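Side-chain contacts in putative alpha-L-fucosidase (Bacteroides thetaiotaomicron, PDB 4H41), which is a putative alpha-L-fucosidase that may act on fucose-containing host glycans, with a fold built as a closed eight-stranded parallel TIM barrel: residues B[44-49]-B[283-288]; B[241-246]-B[277-282]. All coordinates share one frame; numbering follows the deposited sequence.

Interaction 1: residues B[44-49]-B[283-288]; sequences HDIPHQ and IRFLPI
Asp45 and Ile46 meet the rim of the Phe285 ring in a buried loop-to-loop contact that joins two loops of the TIM barrel, the one following strand 34-39 and the long one following strand 269-273. The contact is made by side chains at a single aromatic edge and by one bridging water, with no direct hydrogen bond between the segments. Asp45 OD2 lies 3.9 Å from Phe285 CE2, in the plane of the ring, and the carboxylate is turned 69° against that plane. Beside it, Ile46 CD1 sits 4.0 Å from Phe285 CD2, again near the ring plane, so an anionic oxygen and a methyl group share adjacent positions along one edge. The torsions explain the approach: with CG1 anti to the carbonyl carbon (chi1 -51°) and a second bend of -58°, the Ile46 chain carries its terminal methyl to the ring although its root does not face the other loop.

Phe285 is also held by its own neighbour. Arg284 CB lies 3.7 Å above the ring plane, over its centre, and the far edge of the ring, at CE1, points at the face of the Arg284 guanidinium. A cis peptide bond links the two residues. At backbone level, water 1 donates to Asp45 O at 2.8 Å and to Arg284 O at 2.7 Å, spanning two carbonyls that could not bond to each other.

Asp45 OD2 also hydrogen-bonds a bound unidentified ligand, probably from the crystallisation liquor, while Pro282 of the second subunit packs against Asp45. The edge of an aromatic ring carries slight positive charge, so a carboxylate oxygen in its plane is probably favoured electrostatically, though weakly; the Asp45 carboxylate may thus rest against an apolar neighbour and still serve a polar partner.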
ATOM      1  N   HIS B  44      -6.948 -11.381   9.406  1.00 16.88           N
ATOM      2  CA  HIS B  44      -5.564 -11.727   9.693  1.00 17.29           C
ATOM      3  C   HIS B  44      -4.581 -10.649   9.211  1.00 19.32           C
ATOM      4  O   HIS B  44      -3.510 -10.485   9.808  1.00 20.68           O
ATOM      5  CB  HIS B  44      -5.170 -13.005   8.953  1.00 17.96           C
ATOM      6  CG  HIS B  44      -5.658 -14.285   9.564  1.00 21.04           C
ATOM      7  ND1 HIS B  44      -5.715 -15.442   8.811  1.00 21.88           N
ATOM      8  CD2 HIS B  44      -6.014 -14.579  10.832  1.00 21.56           C
ATOM      9  CE1 HIS B  44      -6.145 -16.387   9.638  1.00 22.55           C
ATOM     10  NE2 HIS B  44      -6.310 -15.915  10.864  1.00 22.70           N
ATOM     11  N   ASP B  45      -4.873 -10.029   8.065  1.00 13.95           N
ATOM     12  CA  ASP B  45      -3.877  -9.240   7.360  1.00 13.76           C
ATOM     13  C   ASP B  45      -4.390  -8.199   6.382  1.00 17.49           C
ATOM     14  O   ASP B  45      -3.604  -7.723   5.544  1.00 16.46           O
ATOM     15  CB  ASP B  45      -2.980 -10.232   6.577  1.00 17.55           C
ATOM     16  CG  ASP B  45      -3.719 -11.052   5.530  1.00 25.15           C
ATOM     17  OD1 ASP B  45      -4.942 -10.915   5.429  1.00 21.84           O
ATOM     18  OD2 ASP B  45      -3.056 -11.798   4.780  1.00 24.18           O
ATOM     19  N   ILE B  46      -5.636  -7.765   6.508  1.00 16.42           N
ATOM     20  CA  ILE B  46      -6.168  -6.682   5.658  1.00 13.99           C
ATOM     21  C   ILE B  46      -6.453  -5.482   6.574  1.00 17.36           C
ATOM     22  O   ILE B  46      -7.296  -5.599   7.479  1.00 17.17           O
ATOM     23  CB  ILE B  46      -7.431  -7.099   4.911  1.00 17.35           C
ATOM     24  CG1 ILE B  46      -7.245  -8.447   4.144  1.00 17.83           C
ATOM     25  CG2 ILE B  46      -7.889  -5.971   3.987  1.00 18.48           C
ATOM     26  CD1 ILE B  46      -6.088  -8.446   3.108  1.00 16.14           C
ATOM     27  N   PRO B  47      -5.843  -4.311   6.305  1.00 14.70           N
ATOM     28  CA  PRO B  47      -6.044  -3.157   7.189  1.00 13.38           C
ATOM     29  C   PRO B  47      -7.506  -2.777   7.313  1.00 16.54           C
ATOM     30  O   PRO B  47      -8.291  -2.889   6.362  1.00 16.53           O
ATOM     31  CB  PRO B  47      -5.210  -2.059   6.548  1.00 14.35           C
ATOM     32  CG  PRO B  47      -4.104  -2.808   5.876  1.00 17.32           C
ATOM     33  CD  PRO B  47      -4.779  -4.019   5.307  1.00 14.97           C
ATOM     34  N   HIS B  48      -7.877  -2.424   8.517  1.00 15.61           N
ATOM     35  CA  HIS B  48      -9.274  -2.136   8.872  1.00 14.40           C
ATOM     36  C   HIS B  48      -9.761  -0.857   8.238  1.00 14.67           C
ATOM     37  O   HIS B  48      -9.012   0.147   8.209  1.00 16.84           O
ATOM     38  CB  HIS B  48      -9.375  -2.040  10.402  1.00 14.73           C
ATOM     39  CG  HIS B  48     -10.762  -2.164  10.966  1.00 16.70           C
ATOM     40  ND1 HIS B  48     -11.510  -3.306  10.811  1.00 20.03           N
ATOM     41  CD2 HIS B  48     -11.460  -1.295  11.735  1.00 17.26           C
ATOM     42  CE1 HIS B  48     -12.646  -3.104  11.481  1.00 18.56           C
ATOM     43  NE2 HIS B  48     -12.677  -1.902  12.035  1.00 18.29           N
ATOM     44  N   GLN B  49     -11.022  -0.841   7.763  1.00 13.82           N
ATOM     45  CA  GLN B  49     -11.566   0.392   7.137  1.00 13.78           C
ATOM     46  C   GLN B  49     -12.266   1.307   8.140  1.00 16.18           C
ATOM     47  O   GLN B  49     -12.636   2.390   7.762  1.00 14.39           O
ATOM     48  CB  GLN B  49     -12.501   0.088   5.972  1.00 15.41           C
ATOM     49  CG  GLN B  49     -11.777  -0.712   4.881  1.00 18.14           C
ATOM     50  CD  GLN B  49     -12.473  -0.592   3.568  1.00 26.83           C
ATOM     51  OE1 GLN B  49     -12.358   0.419   2.908  1.00 17.64           O
ATOM     52  NE2 GLN B  49     -13.210  -1.605   3.166  1.00 18.93           N
ATOM     53  N   ILE B 283       2.446  -5.021  -3.462  1.00 15.44           N
ATOM     54  CA  ILE B 283       1.654  -4.501  -2.343  1.00 15.13           C
ATOM     55  C   ILE B 283       0.698  -5.627  -1.995  1.00 17.79           C
ATOM     56  O   ILE B 283      -0.042  -6.054  -2.875  1.00 18.50           O
ATOM     57  CB  ILE B 283       0.908  -3.192  -2.683  1.00 17.05           C
ATOM     58  CG1 ILE B 283       1.910  -2.051  -2.962  1.00 17.15           C
ATOM     59  CG2 ILE B 283      -0.040  -2.799  -1.530  1.00 18.16           C
ATOM     60  CD1 ILE B 283       1.283  -0.765  -3.532  1.00 20.06           C
ATOM     61  N   ARG B 284       0.710  -6.122  -0.752  1.00 14.72           N
ATOM     62  CA  ARG B 284      -0.148  -7.217  -0.335  1.00 14.25           C
ATOM     63  C   ARG B 284      -1.222  -6.672   0.578  1.00 17.89           C
ATOM     64  O   ARG B 284      -0.951  -6.489   1.748  1.00 16.55           O
ATOM     65  CB  ARG B 284       0.704  -8.303   0.343  1.00 17.52           C
ATOM     66  CG  ARG B 284       1.707  -8.916  -0.663  1.00 24.39           C
ATOM     67  CD  ARG B 284       2.649  -9.894  -0.014  1.00 29.73           C
ATOM     68  NE  ARG B 284       2.035 -11.177   0.284  1.00 35.91           N
ATOM     69  CZ  ARG B 284       1.791 -12.150  -0.600  1.00 50.03           C
ATOM     70  NH1 ARG B 284       2.069 -11.976  -1.899  1.00 39.01           N
ATOM     71  NH2 ARG B 284       1.254 -13.293  -0.201  1.00 30.03           N
ATOM     72  N   PHE B 285      -2.438  -6.341   0.080  1.00 13.80           N
ATOM     73  CA  PHE B 285      -2.978  -6.591  -1.257  1.00 13.54           C
ATOM     74  C   PHE B 285      -3.924  -5.496  -1.648  1.00 15.34           C
ATOM     75  O   PHE B 285      -4.565  -4.912  -0.781  1.00 14.56           O
ATOM     76  CB  PHE B 285      -3.772  -7.923  -1.284  1.00 15.99           C
ATOM     77  CG  PHE B 285      -3.039  -9.120  -0.731  1.00 17.60           C
ATOM     78  CD1 PHE B 285      -2.233  -9.899  -1.547  1.00 18.15           C
ATOM     79  CD2 PHE B 285      -3.207  -9.504   0.591  1.00 21.68           C
ATOM     80  CE1 PHE B 285      -1.553 -11.011  -1.028  1.00 19.80           C
ATOM     81  CE2 PHE B 285      -2.533 -10.610   1.104  1.00 25.85           C
ATOM     82  CZ  PHE B 285      -1.737 -11.374   0.279  1.00 22.87           C
ATOM     83  N   LEU B 286      -4.028  -5.235  -2.955  1.00 12.85           N
ATOM     84  CA  LEU B 286      -4.976  -4.279  -3.517  1.00 12.69           C
ATOM     85  C   LEU B 286      -5.887  -4.999  -4.497  1.00 14.48           C
ATOM     86  O   LEU B 286      -5.677  -6.191  -4.771  1.00 12.69           O
ATOM     87  CB  LEU B 286      -4.209  -3.117  -4.181  1.00 12.34           C
ATOM     88  CG  LEU B 286      -3.581  -2.162  -3.181  1.00 15.14           C
ATOM     89  CD1 LEU B 286      -2.692  -1.178  -3.917  1.00 15.25           C
ATOM     90  CD2 LEU B 286      -4.620  -1.434  -2.379  1.00 19.42           C
ATOM     91  N   PRO B 287      -6.969  -4.320  -4.948  1.00 11.97           N
ATOM     92  CA  PRO B 287      -7.908  -4.998  -5.846  1.00 11.76           C
ATOM     93  C   PRO B 287      -7.267  -5.616  -7.090  1.00 14.03           C
ATOM     94  O   PRO B 287      -6.297  -5.091  -7.685  1.00 12.17           O
ATOM     95  CB  PRO B 287      -8.887  -3.887  -6.212  1.00 12.42           C
ATOM     96  CG  PRO B 287      -8.846  -2.963  -4.999  1.00 15.86           C
ATOM     97  CD  PRO B 287      -7.445  -2.955  -4.616  1.00 12.64           C
ATOM     98  N   ILE B 288      -7.836  -6.760  -7.498  1.00 14.48           N
ATOM     99  CA  ILE B 288      -7.369  -7.493  -8.669  1.00 12.98           C
ATOM    100  C   ILE B 288      -7.728  -6.782  -9.967  1.00 17.38           C
ATOM    101  O   ILE B 288      -8.721  -6.065 -10.069  1.00 17.07           O
ATOM    102  CB  ILE B 288      -7.951  -8.946  -8.638  1.00 13.25           C
ATOM    103  CG1 ILE B 288      -7.112  -9.909  -9.478  1.00 13.89           C
ATOM    104  CG2 ILE B 288      -9.408  -8.983  -9.057  1.00 14.97           C
ATOM    105  CD1 ILE B 288      -7.491 -11.381  -9.262  1.00 16.64           C
TER
HETATM  106  O   HOH W   1      -3.130  -6.177   3.248  1.00 16.30           O

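Interaction 2: residues B[241-246]-B[277-282]; sequences AFQDGH and FDRDMP
Gln243 NE2 is gripped twice, by hydrogen bonds to Ser196 O and Glu165 OE1, which fix the amide at the end of strand 239-243 and hold OE1 at the edge of the His246 ring, 4.1 Å from Arg279 NH2. The main contact is tilted and offset. His246 NE2 lies 3.1 Å above the guanidinium plane of Arg279, over its centre, and 3.2 Å from Arg279 CZ. The two planes are 30° apart, and the angles rule out hydrogen bonds from NH1 or NH2 to NE2. The edge of the Phe277 ring covers the opposite face, CE2 3.6 Å from the plane and offset toward the rim. The guanidinium's rotation is probably set by the salt bridge from Arg279 NE to Glu275 OE1.

The aliphatic part of the arginine runs extended from CG to NE (chi3 -172°), passing Gly245 with CD 3.4 Å from Gly245 O. At its root, Asp278 OD1 accepts from Asp280 N at 2.9 Å, an Asx turn that spans Arg279. Arg279 NH2 also makes a weak hydrogen bond to an unidentified ligand. Loops following neighbouring strands converge here at the C-terminal mouth of the barrel, where TIM-barrel enzymes keep their active sites.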
ATOM      1  N   ALA B 241     -14.819 -24.592  -0.820  1.00 16.97           N
ATOM      2  CA  ALA B 241     -14.616 -23.376  -1.620  1.00 16.96           C
ATOM      3  C   ALA B 241     -13.147 -23.068  -1.696  1.00 17.77           C
ATOM      4  O   ALA B 241     -12.658 -22.196  -0.978  1.00 15.66           O
ATOM      5  CB  ALA B 241     -15.394 -22.199  -1.006  1.00 19.26           C
ATOM      6  N   PHE B 242     -12.410 -23.779  -2.540  1.00 15.26           N
ATOM      7  CA  PHE B 242     -10.977 -23.491  -2.616  1.00 16.44           C
ATOM      8  C   PHE B 242     -10.737 -22.048  -3.008  1.00 19.18           C
ATOM      9  O   PHE B 242     -11.373 -21.526  -3.916  1.00 16.75           O
ATOM     10  CB  PHE B 242     -10.216 -24.372  -3.617  1.00 17.75           C
ATOM     11  CG  PHE B 242      -9.753 -25.702  -3.087  1.00 18.31           C
ATOM     12  CD1 PHE B 242      -8.535 -25.821  -2.437  1.00 18.89           C
ATOM     13  CD2 PHE B 242     -10.517 -26.844  -3.273  1.00 19.62           C
ATOM     14  CE1 PHE B 242      -8.122 -27.046  -1.935  1.00 17.87           C
ATOM     15  CE2 PHE B 242     -10.102 -28.063  -2.770  1.00 20.20           C
ATOM     16  CZ  PHE B 242      -8.903 -28.158  -2.119  1.00 17.20           C
ATOM     17  N   GLN B 243      -9.788 -21.422  -2.313  1.00 17.81           N
ATOM     18  CA  GLN B 243      -9.235 -20.134  -2.692  1.00 16.22           C
ATOM     19  C   GLN B 243      -8.605 -20.371  -4.059  1.00 19.87           C
ATOM     20  O   GLN B 243      -7.891 -21.359  -4.230  1.00 17.06           O
ATOM     21  CB  GLN B 243      -8.211 -19.665  -1.662  1.00 17.95           C
ATOM     22  CG  GLN B 243      -8.838 -19.394  -0.315  1.00 17.86           C
ATOM     23  CD  GLN B 243      -7.796 -19.264   0.762  1.00 24.79           C
ATOM     24  OE1 GLN B 243      -6.836 -18.543   0.589  1.00 19.06           O
ATOM     25  NE2 GLN B 243      -7.941 -19.975   1.897  1.00 22.50           N
ATOM     26  N   ASP B 244      -8.901 -19.526  -5.046  1.00 17.39           N
ATOM     27  CA  ASP B 244      -8.433 -19.800  -6.421  1.00 18.07           C
ATOM     28  C   ASP B 244      -7.132 -19.091  -6.821  1.00 20.98           C
ATOM     29  O   ASP B 244      -6.708 -19.215  -7.965  1.00 19.82           O
ATOM     30  CB  ASP B 244      -9.539 -19.398  -7.396  1.00 20.09           C
ATOM     31  CG  ASP B 244      -9.847 -17.920  -7.481  1.00 26.52           C
ATOM     32  OD1 ASP B 244      -9.152 -17.094  -6.758  1.00 18.19           O
ATOM     33  OD2 ASP B 244     -10.729 -17.553  -8.278  1.00 24.26           O
ATOM     34  N   GLY B 245      -6.528 -18.322  -5.922  1.00 20.21           N
ATOM     35  CA  GLY B 245      -5.438 -17.447  -6.307  1.00 19.07           C
ATOM     36  C   GLY B 245      -4.027 -17.933  -6.280  1.00 21.03           C
ATOM     37  O   GLY B 245      -3.163 -17.198  -6.758  1.00 19.07           O
ATOM     38  N   HIS B 246      -3.743 -19.108  -5.699  1.00 17.75           N
ATOM     39  CA  HIS B 246      -2.345 -19.520  -5.545  1.00 16.12           C
ATOM     40  C   HIS B 246      -1.790 -20.300  -6.734  1.00 21.24           C
ATOM     41  O   HIS B 246      -0.609 -20.641  -6.721  1.00 21.17           O
ATOM     42  CB  HIS B 246      -2.156 -20.332  -4.263  1.00 16.52           C
ATOM     43  CG  HIS B 246      -2.575 -19.596  -3.023  1.00 18.69           C
ATOM     44  ND1 HIS B 246      -3.893 -19.564  -2.625  1.00 21.14           N
ATOM     45  CD2 HIS B 246      -1.849 -18.856  -2.156  1.00 20.24           C
ATOM     46  CE1 HIS B 246      -3.920 -18.865  -1.490  1.00 20.19           C
ATOM     47  NE2 HIS B 246      -2.713 -18.443  -1.161  1.00 20.24           N
ATOM     48  N   PHE B 277      -8.615  -9.735  -4.824  1.00 15.93           N
ATOM     49  CA  PHE B 277      -7.386  -8.988  -4.581  1.00 16.12           C
ATOM     50  C   PHE B 277      -6.289  -9.601  -5.448  1.00 17.82           C
ATOM     51  O   PHE B 277      -6.403 -10.771  -5.843  1.00 16.07           O
ATOM     52  CB  PHE B 277      -7.001  -8.973  -3.111  1.00 16.05           C
ATOM     53  CG  PHE B 277      -6.745 -10.335  -2.529  1.00 14.50           C
ATOM     54  CD1 PHE B 277      -7.788 -11.106  -2.045  1.00 16.77           C
ATOM     55  CD2 PHE B 277      -5.472 -10.895  -2.557  1.00 15.18           C
ATOM     56  CE1 PHE B 277      -7.556 -12.380  -1.535  1.00 19.34           C
ATOM     57  CE2 PHE B 277      -5.243 -12.161  -2.029  1.00 18.22           C
ATOM     58  CZ  PHE B 277      -6.287 -12.874  -1.479  1.00 17.66           C
ATOM     59  N   ASP B 278      -5.242  -8.828  -5.756  1.00 15.46           N
ATOM     60  CA  ASP B 278      -4.193  -9.267  -6.636  1.00 13.38           C
ATOM     61  C   ASP B 278      -3.008  -9.873  -5.868  1.00 20.16           C
ATOM     62  O   ASP B 278      -2.368  -9.200  -5.103  1.00 20.37           O
ATOM     63  CB  ASP B 278      -3.723  -8.064  -7.506  1.00 16.15           C
ATOM     64  CG  ASP B 278      -3.199  -8.501  -8.851  1.00 24.14           C
ATOM     65  OD1 ASP B 278      -2.285  -9.353  -8.870  1.00 25.33           O
ATOM     66  OD2 ASP B 278      -3.739  -8.005  -9.920  1.00 22.65           O
ATOM     67  N   ARG B 279      -2.678 -11.124  -6.147  1.00 16.76           N
ATOM     68  CA  ARG B 279      -1.522 -11.794  -5.545  1.00 16.03           C
ATOM     69  C   ARG B 279      -0.240 -11.595  -6.374  1.00 19.95           C
ATOM     70  O   ARG B 279       0.801 -12.080  -5.974  1.00 22.20           O
ATOM     71  CB  ARG B 279      -1.793 -13.317  -5.434  1.00 17.83           C
ATOM     72  CG  ARG B 279      -2.612 -13.663  -4.253  1.00 25.68           C
ATOM     73  CD  ARG B 279      -2.646 -15.176  -4.085  1.00 18.28           C
ATOM     74  NE  ARG B 279      -3.597 -15.490  -3.060  1.00 21.74           N
ATOM     75  CZ  ARG B 279      -3.395 -15.367  -1.764  1.00 23.24           C
ATOM     76  NH1 ARG B 279      -2.183 -15.109  -1.293  1.00 24.17           N
ATOM     77  NH2 ARG B 279      -4.371 -15.621  -0.918  1.00 21.07           N
ATOM     78  N   ASP B 280      -0.300 -10.939  -7.525  1.00 18.94           N
ATOM     79  CA  ASP B 280       0.880 -10.810  -8.403  1.00 18.50           C
ATOM     80  C   ASP B 280       1.640  -9.524  -8.204  1.00 19.46           C
ATOM     81  O   ASP B 280       2.586  -9.262  -8.945  1.00 20.45           O
ATOM     82  CB  ASP B 280       0.415 -10.879  -9.869  1.00 19.24           C
ATOM     83  CG  ASP B 280      -0.333 -12.151 -10.210  1.00 25.85           C
ATOM     84  OD1 ASP B 280       0.023 -13.201  -9.667  1.00 25.53           O
ATOM     85  OD2 ASP B 280      -1.293 -12.082 -11.021  1.00 27.19           O
HETATM   86  N   MSE B 281       1.272  -8.728  -7.217  1.00 18.29           N
HETATM   87  CA  MSE B 281       1.787  -7.376  -7.034  1.00 16.42           C
HETATM   88  C   MSE B 281       2.639  -7.234  -5.786  1.00 21.52           C
HETATM   89  O   MSE B 281       2.445  -7.955  -4.813  1.00 21.07           O
HETATM   90  CB  MSE B 281       0.610  -6.404  -6.946  1.00 16.35           C
HETATM   91  CG  MSE B 281      -0.279  -6.405  -8.178  1.00 20.42           C
HETATM   92 SE   MSE B 281       0.596  -5.531  -9.664  0.75 22.49          SE
HETATM   93  CE  MSE B 281       0.793  -6.956 -10.909  1.00 20.80           C
ATOM     94  N   PRO B 282       3.519  -6.229  -5.754  1.00 18.51           N
ATOM     95  CA  PRO B 282       4.395  -6.057  -4.571  1.00 18.10           C
ATOM     96  C   PRO B 282       3.709  -5.402  -3.359  1.00 22.90           C
ATOM     97  O   PRO B 282       4.386  -5.173  -2.359  1.00 24.92           O
ATOM     98  CB  PRO B 282       5.523  -5.199  -5.100  1.00 18.97           C
ATOM     99  CG  PRO B 282       4.884  -4.375  -6.178  1.00 23.54           C
ATOM    100  CD  PRO B 282       3.893  -5.283  -6.827  1.00 20.15           C
TER

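Overall arrangement
From the N terminus, the chain leaves strand 34-39 and enters 44-49, whose partner 283-288 comes only after seven barrel strands have been laid down; interaction 1 therefore closes a loop of 233 residues. Interaction 2 closes a much shorter one, 30 residues between 241-246 and 277-282, lying wholly within the first. Because 277-282 runs straight into 283-288, a single long loop after strand 269-273 reaches both ways, to the end of strand 239-243 and to the loop after strand 34-39. The two contacts touch directly: Phe277 CD2 packs 3.5 Å from Phe285 CG, and Leu286 O probably accepts from Asp278 N. Both also meet the third subunit.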